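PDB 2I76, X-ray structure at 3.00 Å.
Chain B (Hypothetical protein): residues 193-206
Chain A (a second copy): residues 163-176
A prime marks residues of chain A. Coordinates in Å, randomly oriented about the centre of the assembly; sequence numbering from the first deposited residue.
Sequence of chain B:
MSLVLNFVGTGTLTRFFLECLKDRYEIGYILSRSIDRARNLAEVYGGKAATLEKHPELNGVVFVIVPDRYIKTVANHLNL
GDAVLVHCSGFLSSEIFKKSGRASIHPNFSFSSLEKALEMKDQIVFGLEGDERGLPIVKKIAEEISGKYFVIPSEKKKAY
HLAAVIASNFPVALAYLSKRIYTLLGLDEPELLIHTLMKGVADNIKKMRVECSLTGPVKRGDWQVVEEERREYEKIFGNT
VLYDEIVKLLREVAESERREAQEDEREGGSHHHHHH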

# COMPACT_ATOMS: atom_id res chain seq x y z
N LEU B 193 5.99 -9.77 0.30
CA LEU B 193 6.32 -9.09 1.56
C LEU B 193 5.79 -7.66 1.54
O LEU B 193 5.01 -7.26 2.42
CB LEU B 193 7.84 -9.11 1.78
CG LEU B 193 8.62 -8.04 2.55
CD1 LEU B 193 8.21 -7.94 4.00
CD2 LEU B 193 10.09 -8.39 2.47
N ILE B 194 6.20 -6.90 0.53
CA ILE B 194 5.77 -5.51 0.35
C ILE B 194 4.26 -5.36 0.44
O ILE B 194 3.76 -4.41 1.03
CB ILE B 194 6.22 -4.95 -1.01
CG1 ILE B 194 7.75 -4.85 -1.05
CG2 ILE B 194 5.58 -3.60 -1.25
CD1 ILE B 194 8.31 -4.29 -2.38
N HIS B 195 3.52 -6.29 -0.15
CA HIS B 195 2.05 -6.27 -0.12
C HIS B 195 1.53 -6.41 1.32
O HIS B 195 0.70 -5.61 1.78
CB HIS B 195 1.47 -7.40 -0.99
CG HIS B 195 0.19 -7.97 -0.46
ND1 HIS B 195 -0.97 -7.24 -0.37
CD2 HIS B 195 -0.10 -9.19 0.04
CE1 HIS B 195 -1.92 -7.98 0.18
NE2 HIS B 195 -1.42 -9.17 0.43
N THR B 196 2.01 -7.44 2.01
CA THR B 196 1.59 -7.70 3.38
C THR B 196 1.65 -6.43 4.24
O THR B 196 0.71 -6.13 4.99
CB THR B 196 2.47 -8.77 4.02
OG1 THR B 196 2.38 -9.97 3.26
CG2 THR B 196 2.00 -9.05 5.43
N LEU B 197 2.76 -5.70 4.11
CA LEU B 197 2.97 -4.46 4.85
C LEU B 197 2.03 -3.34 4.42
O LEU B 197 1.35 -2.73 5.25
CB LEU B 197 4.41 -4.01 4.69
CG LEU B 197 5.36 -4.79 5.60
CD1 LEU B 197 6.78 -4.36 5.37
CD2 LEU B 197 4.95 -4.56 7.05
N MSE B 198 2.02 -3.08 3.12
CA MSE B 198 1.18 -2.04 2.52
C MSE B 198 -0.30 -2.33 2.73
O MSE B 198 -1.09 -1.42 2.96
CB MSE B 198 1.47 -1.94 1.04
CG MSE B 198 0.98 -0.67 0.37
SE MSE B 198 2.37 0.03 -0.78
CE MSE B 198 3.87 -1.00 -0.10
N LYS B 199 -0.68 -3.60 2.62
CA LYS B 199 -2.07 -3.94 2.83
C LYS B 199 -2.43 -3.58 4.26
O LYS B 199 -3.47 -2.96 4.53
CB LYS B 199 -2.30 -5.43 2.60
CG LYS B 199 -3.69 -5.89 3.04
CD LYS B 199 -3.86 -7.40 2.88
CE LYS B 199 -5.31 -7.83 3.11
NZ LYS B 199 -5.61 -9.09 2.34
N GLY B 200 -1.56 -3.95 5.19
CA GLY B 200 -1.79 -3.64 6.59
C GLY B 200 -2.05 -2.16 6.79
O GLY B 200 -3.08 -1.78 7.34
N VAL B 201 -1.12 -1.32 6.33
CA VAL B 201 -1.28 0.12 6.49
C VAL B 201 -2.65 0.54 5.99
O VAL B 201 -3.38 1.25 6.68
CB VAL B 201 -0.26 0.93 5.70
CG1 VAL B 201 -0.00 2.25 6.40
CG2 VAL B 201 1.01 0.14 5.53
N ALA B 202 -2.99 0.09 4.78
CA ALA B 202 -4.28 0.40 4.16
C ALA B 202 -5.39 0.16 5.17
O ALA B 202 -6.08 1.10 5.59
CB ALA B 202 -4.49 -0.48 2.91
N ASP B 203 -5.55 -1.09 5.58
CA ASP B 203 -6.58 -1.45 6.54
C ASP B 203 -6.46 -0.62 7.79
O ASP B 203 -7.45 -0.09 8.28
CB ASP B 203 -6.47 -2.91 6.92
CG ASP B 203 -6.58 -3.81 5.73
OD1 ASP B 203 -7.53 -3.61 4.93
OD2 ASP B 203 -5.73 -4.72 5.60
N ASN B 204 -5.25 -0.51 8.31
CA ASN B 204 -5.06 0.26 9.51
C ASN B 204 -5.45 1.72 9.31
O ASN B 204 -5.87 2.39 10.24
CB ASN B 204 -3.62 0.15 9.99
CG ASN B 204 -3.50 0.40 11.48
OD1 ASN B 204 -2.40 0.42 12.03
ND2 ASN B 204 -4.65 0.59 12.14
N ILE B 205 -5.32 2.21 8.09
CA ILE B 205 -5.69 3.60 7.82
C ILE B 205 -7.20 3.71 8.00
O ILE B 205 -7.72 4.79 8.26
CB ILE B 205 -5.30 4.05 6.37
CG1 ILE B 205 -4.09 4.99 6.41
CG2 ILE B 205 -6.47 4.75 5.70
CD1 ILE B 205 -2.81 4.31 6.84
N LYS B 206 -7.89 2.58 7.83
CA LYS B 206 -9.34 2.57 7.99
C LYS B 206 -9.71 2.43 9.46
O LYS B 206 -10.18 3.39 10.08
CB LYS B 206 -9.97 1.42 7.20
CG LYS B 206 -11.45 1.27 7.47
CD LYS B 206 -12.18 0.48 6.40
CE LYS B 206 -11.85 -0.99 6.45
NZ LYS B 206 -12.81 -1.78 5.59
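Chain A (163-176) AAVIASNFPVALAY

Small side chains often mark the places where helices of a dimer approach closely, and the pairing of residues 193-206 of chain B with residues 163-176 of chain A offers a worked example. At the apolar centre lies Ala167′, whose CA-to-CB bond points toward chain B and whose methyl group is touched by three residues of the opposing helix. Its CB lies 4.0 Å from CB of Leu197, 3.7 Å from CE of the selenomethionine Met198 and, more loosely, 4.5 Å from CG2 of Ile194. Met198 starts out sideways to the partner, but the end of its side chain comes nearer and so reaches the alanine. Where Ala167′ presents its methyl group, the backbones themselves lie close: the CA atoms of Met198 and Ala167′ are 5.4 Å apart, as are those of Leu197 and Ser168′.

The chain B stretch is helical throughout and belongs to a longer helix. Chain A has two helical segments: one arrives from earlier in the chain and carries Ala163′, Ala164′ and Ala167′, and another runs on beyond Tyr176′. Both chain A segments run in broadly the same direction as the chain B helix. The first crosses it at -41°, with a closest axial approach of 8.4 Å; the second crosses at -35° and stands farther off, at 10.3 Å. The register widens accordingly, the CA atoms of Ile205 and Ala175′ being 7.3 Å apart.

The wider end of the contact is filled by branched side chains. Val201, a t rotamer pointing toward chain A, places CG1 3.6 Å from CG2 of Val172′ and 4.1 Å from CB of Pro171′. One helical turn further on, Ile205 also points toward the partner; its CD1 lies 3.8 Å from CG2 of Val172′, and its CG1 packs 3.5 Å from CB of Ala175′. Val172′ is thus shared by two residues of chain B spaced four apart. At the other end, Leu197 extends CD1 to within 4.1 Å of CB of Ala164′, in the earlier helix of chain A.

The polar edge is made largely of backbone. CG2 of Val201 comes within 3.0 Å of the carbonyl O of Ser168′, a short carbon-oxygen distance that should not be pressed at 3.00 Å resolution, and within 3.4 Å of O of Ala167′. The latter oxygen also receives a CA-H...O contact from Met198, with CA of Met198 3.6 Å from O of Ala167′. The amide of Met198 is already engaged within its own helix, its N donating to O of Ile194 at 3.0 Å. Ser168′ brings its hydroxyl alongside a methyl group, OG lying 3.9 Å from CD2 of Leu197. No hydrogen bond links the two stretches, so the 444 Å² they bury together rests on apolar packing and close backbone approach.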

# COMPACT_ATOMS: atom_id res chain seq x y z
N ALA A 163 13.47 -0.33 4.37
CA ALA A 163 12.49 -0.86 3.44
C ALA A 163 11.13 -1.05 4.10
O ALA A 163 10.11 -0.57 3.59
CB ALA A 163 12.98 -2.20 2.85
N ALA A 164 11.09 -1.73 5.23
CA ALA A 164 9.83 -1.97 5.91
C ALA A 164 9.12 -0.65 6.21
O ALA A 164 7.90 -0.55 6.08
CB ALA A 164 10.05 -2.78 7.22
N VAL A 165 9.89 0.36 6.60
CA VAL A 165 9.34 1.68 6.93
C VAL A 165 8.61 2.34 5.76
O VAL A 165 7.54 2.93 5.92
CB VAL A 165 10.45 2.64 7.41
CG1 VAL A 165 9.86 4.00 7.73
CG2 VAL A 165 11.12 2.06 8.62
N ILE A 166 9.23 2.25 4.59
CA ILE A 166 8.71 2.81 3.36
C ILE A 166 7.38 2.13 3.00
O ILE A 166 6.42 2.78 2.59
CB ILE A 166 9.74 2.62 2.27
CG1 ILE A 166 11.00 3.37 2.70
CG2 ILE A 166 9.24 3.12 0.93
CD1 ILE A 166 12.15 3.30 1.72
N ALA A 167 7.33 0.82 3.18
CA ALA A 167 6.13 0.07 2.85
C ALA A 167 5.13 0.08 3.99
O ALA A 167 3.94 -0.20 3.81
CB ALA A 167 6.51 -1.36 2.52
N SER A 168 5.59 0.43 5.18
CA SER A 168 4.71 0.39 6.33
C SER A 168 4.24 1.73 6.79
O SER A 168 3.04 2.01 6.82
CB SER A 168 5.40 -0.31 7.49
OG SER A 168 4.46 -0.94 8.33
N ASN A 169 5.19 2.57 7.15
CA ASN A 169 4.88 3.89 7.65
C ASN A 169 4.57 4.87 6.53
O ASN A 169 3.46 5.39 6.43
CB ASN A 169 6.04 4.40 8.49
CG ASN A 169 6.47 3.41 9.56
OD1 ASN A 169 7.50 3.58 10.22
ND2 ASN A 169 5.67 2.36 9.76
N PHE A 170 5.56 5.11 5.68
CA PHE A 170 5.43 6.06 4.59
C PHE A 170 4.07 6.23 3.92
O PHE A 170 3.66 7.36 3.65
CB PHE A 170 6.52 5.79 3.56
CG PHE A 170 7.88 6.28 3.98
CD1 PHE A 170 8.89 6.52 3.04
CD2 PHE A 170 8.13 6.58 5.32
CE1 PHE A 170 10.12 7.04 3.43
CE2 PHE A 170 9.36 7.09 5.72
CZ PHE A 170 10.35 7.33 4.77
N PRO A 171 3.35 5.13 3.66
CA PRO A 171 2.05 5.31 3.02
C PRO A 171 1.17 6.27 3.81
O PRO A 171 0.42 7.06 3.25
CB PRO A 171 1.51 3.90 3.01
CG PRO A 171 2.74 3.11 2.72
CD PRO A 171 3.70 3.71 3.72
N VAL A 172 1.27 6.19 5.12
CA VAL A 172 0.51 7.06 6.00
C VAL A 172 0.60 8.53 5.60
O VAL A 172 -0.40 9.25 5.66
CB VAL A 172 0.97 6.88 7.44
CG1 VAL A 172 0.28 7.88 8.35
CG2 VAL A 172 0.65 5.47 7.87
N ALA A 173 1.78 8.98 5.18
CA ALA A 173 1.94 10.37 4.77
C ALA A 173 1.10 10.61 3.54
O ALA A 173 0.71 11.73 3.27
CB ALA A 173 3.38 10.69 4.48
N LEU A 174 0.81 9.56 2.80
CA LEU A 174 -0.01 9.72 1.61
C LEU A 174 -1.48 9.77 2.04
O LEU A 174 -2.27 10.56 1.52
CB LEU A 174 0.24 8.57 0.62
CG LEU A 174 1.68 8.42 0.08
CD1 LEU A 174 1.79 7.23 -0.84
CD2 LEU A 174 2.07 9.67 -0.67
N ALA A 175 -1.85 8.93 3.00
CA ALA A 175 -3.22 8.92 3.48
C ALA A 175 -3.53 10.28 4.11
O ALA A 175 -4.64 10.79 4.02
CB ALA A 175 -3.40 7.80 4.51
N TYR A 176 -2.52 10.88 4.72
CA TYR A 176 -2.67 12.17 5.40
C TYR A 176 -2.95 13.30 4.42
O TYR A 176 -3.87 14.10 4.60
CB TYR A 176 -1.39 12.43 6.19
CG TYR A 176 -1.25 13.82 6.76
CD1 TYR A 176 -1.82 14.16 8.00
CD2 TYR A 176 -0.47 14.79 6.10
CE1 TYR A 176 -1.58 15.43 8.58
CE2 TYR A 176 -0.24 16.05 6.67
CZ TYR A 176 -0.79 16.35 7.90
OH TYR A 176 -0.51 17.57 8.47